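Local coordinates for protein homoserine kinase (PDB 4P52) that catalyses the ATP-dependent phosphorylation of L-homoserine to O-phospho-L-homoserine, as a member of the GHMP kinase family, at residues P52-L60 with S120-A131; Y94-I104 with I132-M140. One frame throughout, in Å; residues are numbered along the deposited sequence.

Contact 1: residues P52-L60 with S120-A131; sequences PGDEVLLRL and SSAASTVAGVYA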
loop_
_atom_site.group_PDB
_atom_site.type_symbol
_atom_site.label_atom_id
_atom_site.label_comp_id
_atom_site.label_asym_id
_atom_site.label_seq_id
_atom_site.Cartn_x
_atom_site.Cartn_y
_atom_site.Cartn_z
ATOM N N PRO A 52 -1.380 -18.321 20.538
ATOM C CA PRO A 52 -1.522 -18.234 21.985
ATOM C C PRO A 52 -1.662 -16.768 22.451
ATOM O O PRO A 52 -2.174 -15.931 21.696
ATOM C CB PRO A 52 -0.247 -18.912 22.491
ATOM C CG PRO A 52 0.770 -18.625 21.436
ATOM C CD PRO A 52 0.021 -18.477 20.120
ATOM N N GLY A 53 -1.243 -16.464 23.679
ATOM C CA GLY A 53 -1.433 -15.127 24.231
ATOM C C GLY A 53 -0.880 -15.081 25.643
ATOM O O GLY A 53 -0.305 -16.054 26.110
ATOM N N ASP A 54 -1.048 -13.964 26.333
ATOM C CA ASP A 54 -0.650 -13.886 27.717
ATOM C C ASP A 54 -1.805 -13.531 28.620
ATOM O O ASP A 54 -2.789 -12.965 28.171
ATOM C CB ASP A 54 0.449 -12.862 27.852
ATOM C CG ASP A 54 1.786 -13.419 27.438
ATOM O OD1 ASP A 54 1.943 -14.659 27.514
ATOM O OD2 ASP A 54 2.672 -12.640 27.027
ATOM N N GLU A 55 -1.681 -13.855 29.901
ATOM C CA GLU A 55 -2.693 -13.501 30.892
ATOM C C GLU A 55 -2.119 -12.600 31.971
ATOM O O GLU A 55 -1.006 -12.832 32.457
ATOM C CB GLU A 55 -3.284 -14.759 31.518
ATOM C CG GLU A 55 -4.040 -15.629 30.532
ATOM C CD GLU A 55 -4.546 -16.929 31.134
ATOM O OE1 GLU A 55 -4.182 -17.268 32.296
ATOM O OE2 GLU A 55 -5.330 -17.620 30.434
ATOM N N VAL A 56 -2.880 -11.575 32.347
ATOM C CA VAL A 56 -2.499 -10.707 33.454
ATOM C C VAL A 56 -3.611 -10.665 34.485
ATOM O O VAL A 56 -4.772 -10.478 34.137
ATOM C CB VAL A 56 -2.171 -9.287 32.972
ATOM C CG1 VAL A 56 -1.900 -8.345 34.137
ATOM C CG2 VAL A 56 -0.935 -9.336 32.090
ATOM N N LEU A 57 -3.249 -10.869 35.750
ATOM C CA LEU A 57 -4.190 -10.736 36.847
ATOM C C LEU A 57 -3.784 -9.519 37.674
ATOM O O LEU A 57 -2.608 -9.380 38.004
ATOM C CB LEU A 57 -4.194 -12.008 37.697
ATOM C CG LEU A 57 -5.237 -12.081 38.835
ATOM C CD1 LEU A 57 -5.704 -13.512 39.125
ATOM C CD2 LEU A 57 -4.678 -11.440 40.093
ATOM N N LEU A 58 -4.727 -8.633 37.988
ATOM C CA LEU A 58 -4.443 -7.471 38.821
ATOM C C LEU A 58 -5.311 -7.542 40.045
ATOM O O LEU A 58 -6.486 -7.859 39.901
ATOM C CB LEU A 58 -4.798 -6.185 38.092
ATOM C CG LEU A 58 -4.138 -5.905 36.745
ATOM C CD1 LEU A 58 -4.407 -4.456 36.405
ATOM C CD2 LEU A 58 -2.640 -6.158 36.767
ATOM N N ARG A 59 -4.765 -7.250 41.228
ATOM C CA ARG A 59 -5.598 -7.068 42.422
ATOM C C ARG A 59 -5.372 -5.687 42.988
ATOM O O ARG A 59 -4.275 -5.140 42.884
ATOM C CB ARG A 59 -5.296 -8.077 43.541
ATOM C CG ARG A 59 -4.903 -9.456 43.088
ATOM C CD ARG A 59 -4.541 -10.372 44.256
ATOM N NE ARG A 59 -4.401 -11.758 43.771
ATOM C CZ ARG A 59 -5.427 -12.606 43.522
ATOM N NH1 ARG A 59 -6.714 -12.262 43.711
ATOM N NH2 ARG A 59 -5.168 -13.834 43.081
ATOM N N LEU A 60 -6.401 -5.141 43.621
ATOM C CA LEU A 60 -6.279 -3.885 44.325
ATOM C C LEU A 60 -5.528 -4.105 45.635
ATOM O O LEU A 60 -5.741 -5.112 46.310
ATOM C CB LEU A 60 -7.663 -3.311 44.619
ATOM C CG LEU A 60 -8.475 -3.006 43.371
ATOM C CD1 LEU A 60 -9.873 -2.579 43.794
ATOM C CD2 LEU A 60 -7.787 -1.955 42.502
ATOM N N SER A 120 5.041 -11.092 21.947
ATOM C CA SER A 120 4.944 -11.591 23.308
ATOM C C SER A 120 4.917 -10.455 24.319
ATOM O O SER A 120 4.056 -10.406 25.213
ATOM C CB SER A 120 6.103 -12.541 23.609
ATOM O OG SER A 120 5.875 -13.220 24.831
ATOM N N SER A 121 5.862 -9.543 24.171
ATOM C CA SER A 121 5.920 -8.397 25.041
ATOM C C SER A 121 4.660 -7.524 24.898
ATOM O O SER A 121 4.137 -7.006 25.886
ATOM C CB SER A 121 7.179 -7.606 24.746
ATOM O OG SER A 121 7.546 -6.919 25.924
ATOM N N ALA A 122 4.163 -7.396 23.673
ATOM C CA ALA A 122 2.982 -6.600 23.394
ATOM C C ALA A 122 1.750 -7.131 24.143
ATOM O O ALA A 122 0.991 -6.350 24.747
ATOM C CB ALA A 122 2.716 -6.578 21.893
ATOM N N ALA A 123 1.576 -8.451 24.095
ATOM C CA ALA A 123 0.425 -9.136 24.667
ATOM C C ALA A 123 0.350 -8.891 26.172
ATOM O O ALA A 123 -0.710 -8.541 26.700
ATOM C CB ALA A 123 0.477 -10.633 24.355
ATOM N N SER A 124 1.492 -9.017 26.841
ATOM C CA SER A 124 1.576 -8.738 28.268
ATOM C C SER A 124 1.156 -7.313 28.589
ATOM O O SER A 124 0.380 -7.056 29.527
ATOM C CB SER A 124 3.012 -8.953 28.723
ATOM O OG SER A 124 3.294 -10.345 28.775
ATOM N N THR A 125 1.690 -6.383 27.804
ATOM C CA THR A 125 1.509 -4.971 28.034
ATOM C C THR A 125 0.052 -4.585 27.797
ATOM O O THR A 125 -0.540 -3.845 28.602
ATOM C CB THR A 125 2.407 -4.182 27.080
ATOM O OG1 THR A 125 3.763 -4.620 27.243
ATOM C CG2 THR A 125 2.318 -2.711 27.366
ATOM N N VAL A 126 -0.519 -5.098 26.699
ATOM C CA VAL A 126 -1.907 -4.829 26.343
ATOM C C VAL A 126 -2.821 -5.451 27.420
ATOM O O VAL A 126 -3.767 -4.808 27.879
ATOM C CB VAL A 126 -2.225 -5.362 24.932
ATOM C CG1 VAL A 126 -3.710 -5.440 24.691
ATOM C CG2 VAL A 126 -1.572 -4.482 23.885
ATOM N N ALA A 127 -2.514 -6.677 27.842
ATOM C CA ALA A 127 -3.232 -7.290 28.934
ATOM C C ALA A 127 -3.263 -6.421 30.200
ATOM O O ALA A 127 -4.348 -6.198 30.768
ATOM C CB ALA A 127 -2.694 -8.673 29.233
ATOM N N GLY A 128 -2.115 -5.886 30.609
ATOM C CA GLY A 128 -2.069 -5.030 31.795
ATOM C C GLY A 128 -2.903 -3.765 31.687
ATOM O O GLY A 128 -3.617 -3.390 32.627
ATOM N N VAL A 129 -2.845 -3.115 30.532
ATOM C CA VAL A 129 -3.482 -1.809 30.361
ATOM C C VAL A 129 -4.997 -1.962 30.245
ATOM O O VAL A 129 -5.771 -1.239 30.888
ATOM C CB VAL A 129 -2.915 -1.072 29.131
ATOM C CG1 VAL A 129 -3.662 0.218 28.908
ATOM C CG2 VAL A 129 -1.450 -0.760 29.358
ATOM N N TYR A 130 -5.407 -2.947 29.453
ATOM C CA TYR A 130 -6.784 -3.318 29.357
ATOM C C TYR A 130 -7.307 -3.647 30.728
ATOM O O TYR A 130 -8.371 -3.162 31.103
ATOM C CB TYR A 130 -6.918 -4.536 28.484
ATOM C CG TYR A 130 -8.302 -4.779 28.018
ATOM C CD1 TYR A 130 -8.811 -4.088 26.911
ATOM C CD2 TYR A 130 -9.126 -5.704 28.669
ATOM C CE1 TYR A 130 -10.112 -4.320 26.444
ATOM C CE2 TYR A 130 -10.426 -5.938 28.226
ATOM C CZ TYR A 130 -10.910 -5.237 27.111
ATOM O OH TYR A 130 -12.182 -5.462 26.655
ATOM N N ALA A 131 -6.558 -4.467 31.469
ATOM C CA ALA A 131 -6.963 -4.903 32.807
ATOM C C ALA A 131 -7.216 -3.741 33.737
ATOM O O ALA A 131 -8.297 -3.669 34.332
ATOM C CB ALA A 131 -5.939 -5.839 33.420
#
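D54, V56 and L58 of strand 52-60 face A123, S124, A127 and A131 of helix 120-131, the two axes running 37° from parallel and 7.3 Å apart at their closest; the CA atoms of V56 and A127 are 5.7 Å apart. At the helix start the contact is polar. S124 OG donates to D54 OD2 over 3.0 Å, arriving from above the carboxylate plane, about 45° out of it. The same oxygen is in a salt bridge with K110, which also bonds S120 OG, while D54 OD1 takes the backbone N-H of K111; several donors thus hold this buried carboxylate and would probably favour its charged form. S120-A123 are the end of the GLGSSAA signature of GHMP kinases, whose loop in relatives wraps the ATP phosphates; D54 therefore bonds the first turns of the helix that follows that loop. Farther along, the chemistry becomes apolar. V56 turns CG2 anti to its carbonyl carbon, and this methyl meets A127 CB at 3.4 Å and lies 3.7 Å from S124 O. CG1 of V56 lies over the backbone of G128, 4.1 Å from its CA. L58 brings CD1 to A131 CB at 3.6 Å.

Contact 2: residues Y94-I104 with I132-M140; sequences YLETLGIEQGI and INQLLGNKM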
loop_
_atom_site.group_PDB
_atom_site.type_symbol
_atom_site.label_atom_id
_atom_site.label_comp_id
_atom_site.label_asym_id
_atom_site.label_seq_id
_atom_site.Cartn_x
_atom_site.Cartn_y
_atom_site.Cartn_z
ATOM N N TYR A 94 -0.493 4.845 33.429
ATOM C CA TYR A 94 -1.916 5.035 33.282
ATOM C C TYR A 94 -2.440 5.712 34.549
ATOM O O TYR A 94 -3.066 6.779 34.478
ATOM C CB TYR A 94 -2.589 3.692 32.990
ATOM C CG TYR A 94 -4.108 3.665 33.063
ATOM C CD1 TYR A 94 -4.755 3.479 34.278
ATOM C CD2 TYR A 94 -4.892 3.771 31.910
ATOM C CE1 TYR A 94 -6.138 3.424 34.352
ATOM C CE2 TYR A 94 -6.286 3.731 31.984
ATOM C CZ TYR A 94 -6.904 3.553 33.211
ATOM O OH TYR A 94 -8.282 3.497 33.323
ATOM N N LEU A 95 -2.142 5.113 35.703
ATOM C CA LEU A 95 -2.522 5.676 36.997
ATOM C C LEU A 95 -2.030 7.108 37.151
ATOM O O LEU A 95 -2.782 7.971 37.588
ATOM C CB LEU A 95 -2.012 4.809 38.153
ATOM C CG LEU A 95 -2.526 3.362 38.182
ATOM C CD1 LEU A 95 -1.809 2.542 39.244
ATOM C CD2 LEU A 95 -4.038 3.288 38.372
ATOM N N GLU A 96 -0.784 7.375 36.776
ATOM C CA GLU A 96 -0.282 8.745 36.886
ATOM C C GLU A 96 -1.052 9.732 36.020
ATOM O O GLU A 96 -1.499 10.754 36.521
ATOM C CB GLU A 96 1.212 8.827 36.646
ATOM C CG GLU A 96 1.996 8.329 37.845
ATOM C CD GLU A 96 3.439 7.991 37.523
ATOM O OE1 GLU A 96 3.809 7.865 36.318
ATOM O OE2 GLU A 96 4.208 7.842 38.498
ATOM N N THR A 97 -1.241 9.411 34.744
ATOM C CA THR A 97 -2.036 10.260 33.857
ATOM C C THR A 97 -3.402 10.671 34.425
ATOM O O THR A 97 -3.793 11.830 34.313
ATOM C CB THR A 97 -2.222 9.593 32.496
ATOM O OG1 THR A 97 -0.942 9.510 31.871
ATOM C CG2 THR A 97 -3.161 10.403 31.593
ATOM N N LEU A 98 -4.110 9.733 35.046
ATOM C CA LEU A 98 -5.443 10.004 35.576
ATOM C C LEU A 98 -5.409 10.545 36.997
ATOM O O LEU A 98 -6.457 10.838 37.578
ATOM C CB LEU A 98 -6.299 8.739 35.514
ATOM C CG LEU A 98 -6.431 8.146 34.108
ATOM C CD1 LEU A 98 -7.284 6.887 34.130
ATOM C CD2 LEU A 98 -7.004 9.186 33.150
ATOM N N GLY A 99 -4.196 10.677 37.537
ATOM C CA GLY A 99 -3.963 11.122 38.905
ATOM C C GLY A 99 -4.650 10.244 39.934
ATOM O O GLY A 99 -5.348 10.760 40.802
ATOM N N ILE A 100 -4.471 8.921 39.819
ATOM C CA ILE A 100 -4.999 7.952 40.788
ATOM C C ILE A 100 -3.893 7.345 41.673
ATOM O O ILE A 100 -2.863 6.821 41.196
ATOM C CB ILE A 100 -5.809 6.808 40.125
ATOM C CG1 ILE A 100 -6.849 7.358 39.146
ATOM C CG2 ILE A 100 -6.503 5.943 41.176
ATOM C CD1 ILE A 100 -7.442 6.302 38.230
ATOM N N GLU A 101 -4.134 7.430 42.977
ATOM C CA GLU A 101 -3.303 6.776 43.957
ATOM C C GLU A 101 -3.994 5.477 44.314
ATOM O O GLU A 101 -4.975 5.459 45.060
ATOM C CB GLU A 101 -3.125 7.662 45.183
ATOM C CG GLU A 101 -2.557 9.025 44.829
ATOM C CD GLU A 101 -1.664 9.596 45.915
ATOM O OE1 GLU A 101 -2.195 10.053 46.960
ATOM O OE2 GLU A 101 -0.427 9.594 45.708
ATOM N N GLN A 102 -3.485 4.388 43.750
ATOM C CA GLN A 102 -4.049 3.076 44.002
ATOM C C GLN A 102 -2.943 2.029 43.939
ATOM O O GLN A 102 -2.177 2.007 42.975
ATOM C CB GLN A 102 -5.161 2.778 42.986
ATOM C CG GLN A 102 -5.659 1.348 43.016
ATOM C CD GLN A 102 -6.383 1.016 44.294
ATOM O OE1 GLN A 102 -7.397 1.617 44.593
ATOM N NE2 GLN A 102 -5.874 0.050 45.048
ATOM N N GLY A 103 -2.851 1.189 44.972
ATOM C CA GLY A 103 -1.942 0.047 44.970
ATOM C C GLY A 103 -2.446 -1.056 44.048
ATOM O O GLY A 103 -3.657 -1.333 43.996
ATOM N N ILE A 104 -1.527 -1.676 43.310
ATOM C CA ILE A 104 -1.860 -2.730 42.380
ATOM C C ILE A 104 -0.821 -3.830 42.479
ATOM O O ILE A 104 0.378 -3.545 42.397
ATOM C CB ILE A 104 -1.839 -2.222 40.918
ATOM C CG1 ILE A 104 -2.941 -1.201 40.641
ATOM C CG2 ILE A 104 -1.949 -3.375 39.944
ATOM C CD1 ILE A 104 -4.366 -1.699 40.817
ATOM N N ILE A 132 -6.236 -2.835 33.858
ATOM C CA ILE A 132 -6.318 -1.736 34.831
ATOM C C ILE A 132 -7.493 -0.828 34.501
ATOM O O ILE A 132 -8.216 -0.358 35.403
ATOM C CB ILE A 132 -4.989 -0.945 34.971
ATOM C CG1 ILE A 132 -5.028 0.001 36.173
ATOM C CG2 ILE A 132 -4.647 -0.148 33.722
ATOM C CD1 ILE A 132 -5.138 -0.711 37.509
ATOM N N ASN A 133 -7.719 -0.633 33.206
ATOM C CA ASN A 133 -8.790 0.231 32.761
ATOM C C ASN A 133 -10.171 -0.331 33.105
ATOM O O ASN A 133 -11.048 0.377 33.596
ATOM C CB ASN A 133 -8.660 0.503 31.261
ATOM C CG ASN A 133 -9.630 1.564 30.781
ATOM O OD1 ASN A 133 -9.665 2.690 31.313
ATOM N ND2 ASN A 133 -10.412 1.223 29.753
ATOM N N GLN A 134 -10.366 -1.617 32.874
ATOM C CA GLN A 134 -11.639 -2.179 33.208
ATOM C C GLN A 134 -11.823 -2.264 34.719
ATOM O O GLN A 134 -12.852 -1.861 35.234
ATOM C CB GLN A 134 -11.877 -3.516 32.529
ATOM C CG GLN A 134 -13.311 -3.978 32.776
ATOM C CD GLN A 134 -13.819 -4.972 31.752
ATOM O OE1 GLN A 134 -13.508 -4.854 30.561
ATOM N NE2 GLN A 134 -14.607 -5.963 32.206
ATOM N N LEU A 135 -10.812 -2.745 35.430
ATOM C CA LEU A 135 -10.869 -2.868 36.888
ATOM C C LEU A 135 -11.217 -1.560 37.620
ATOM O O LEU A 135 -11.932 -1.585 38.613
ATOM C CB LEU A 135 -9.552 -3.430 37.429
ATOM C CG LEU A 135 -9.449 -3.661 38.946
ATOM C CD1 LEU A 135 -10.249 -4.871 39.401
ATOM C CD2 LEU A 135 -7.993 -3.851 39.306
ATOM N N LEU A 136 -10.716 -0.429 37.143
ATOM C CA LEU A 136 -11.000 0.842 37.805
ATOM C C LEU A 136 -12.218 1.530 37.220
ATOM O O LEU A 136 -12.375 2.733 37.360
ATOM C CB LEU A 136 -9.784 1.776 37.720
ATOM C CG LEU A 136 -8.510 1.331 38.443
ATOM C CD1 LEU A 136 -7.498 2.452 38.423
ATOM C CD2 LEU A 136 -8.786 0.939 39.893
ATOM N N GLY A 137 -13.075 0.781 36.537
ATOM C CA GLY A 137 -14.349 1.321 36.051
ATOM C C GLY A 137 -14.354 2.003 34.701
ATOM O O GLY A 137 -15.126 2.917 34.497
ATOM N N ASN A 138 -13.502 1.575 33.772
ATOM C CA ASN A 138 -13.544 2.067 32.373
ATOM C C ASN A 138 -13.490 3.575 32.192
ATOM O O ASN A 138 -14.283 4.145 31.461
ATOM C CB ASN A 138 -14.741 1.473 31.627
ATOM C CG ASN A 138 -14.626 -0.039 31.479
ATOM O OD1 ASN A 138 -14.008 -0.531 30.535
ATOM N ND2 ASN A 138 -15.175 -0.781 32.445
ATOM N N LYS A 139 -12.521 4.204 32.838
ATOM C CA LYS A 139 -12.363 5.650 32.799
ATOM C C LYS A 139 -11.886 6.173 31.457
ATOM O O LYS A 139 -11.975 7.362 31.190
ATOM C CB LYS A 139 -11.374 6.090 33.875
ATOM C CG LYS A 139 -11.882 5.881 35.284
ATOM C CD LYS A 139 -10.824 6.296 36.291
ATOM C CE LYS A 139 -11.339 6.175 37.726
ATOM N NZ LYS A 139 -12.725 6.696 37.875
HETATM N N MSE A 140 -11.347 5.290 30.628
HETATM C CA MSE A 140 -10.853 5.669 29.311
HETATM C C MSE A 140 -11.423 4.748 28.272
HETATM O O MSE A 140 -11.750 3.584 28.545
HETATM C CB MSE A 140 -9.356 5.494 29.308
HETATM C CG MSE A 140 -8.662 6.447 30.254
HETATM SE SE MSE A 140 -6.868 6.751 29.501
HETATM C CE MSE A 140 -7.256 8.597 28.876
HETATM O O HOH W 1 -10.626 2.825 34.554
#
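Y94 and N133 make the hydrogen bond that crosses this contact: Y94 OH donates to N133 OD1 over 2.6 Å, in the carbonyl plane and on a lone pair, with ring and amide planes 77° apart. N133 OD1 also accepts from M140 N, and N133 ND2 returns a bond to M140 O at 3.0 Å, which fixes the amide's rotation. A water donates to Y94 OH and N133 O and accepts from K139 N. Y94 holds CG anti to the backbone N (chi1 169°), carrying its ring toward 132-140. There I132 CG2 lies over one face, 3.9 Å from the Y94 centroid, a CH-pi contact; L98 CD1 covers the opposite face near its rim. Selenomethionine M140 adds an oblique Met-aromatic contact, SE 4.0 Å from Y94 CE2. A phenylalanine in place of this tyrosine would probably leave N133 OD1 and the water without their hydroxyl partner. In the apolar layer, L136 CD1 meets L95 CD2 at 3.6 Å and, tip to tip, I100 CD1 at 3.9 Å. I104 CD1 reaches I132 CD1 at 3.5 Å. Both helices end here in Schellman motifs, with positive-phi G99 and G137 turning the chain out, pairing two helix C-termini in the N-terminal GHMP kinase domain.

In the fold
Helix 120-135 serves both contacts: its first part packs on strand 52-61 in contact 1, and its C-terminal end meets the turn from helix 86-98 into strand 103-110 in contact 2. Strands 52-61 and 103-110 are neighbours in one sheet, so the helix is held against a single surface. L58 CD1 lies 3.5 Å from I132 N, and L60 CD2 is 3.8 Å from I104 CD1, so the two contacts touch directly. All touching residues of contact 1 are buried, about 12 Å from chain centre to contact centre; contact 2 lies about 24 Å out and is partly buried. Contact 1 carries a buried carboxylate paired with K110 from outside its segments, then alanine and glycine against V56 and L58; contact 2 relies on neutral hydrogen bonds, a bridging water and larger side chains.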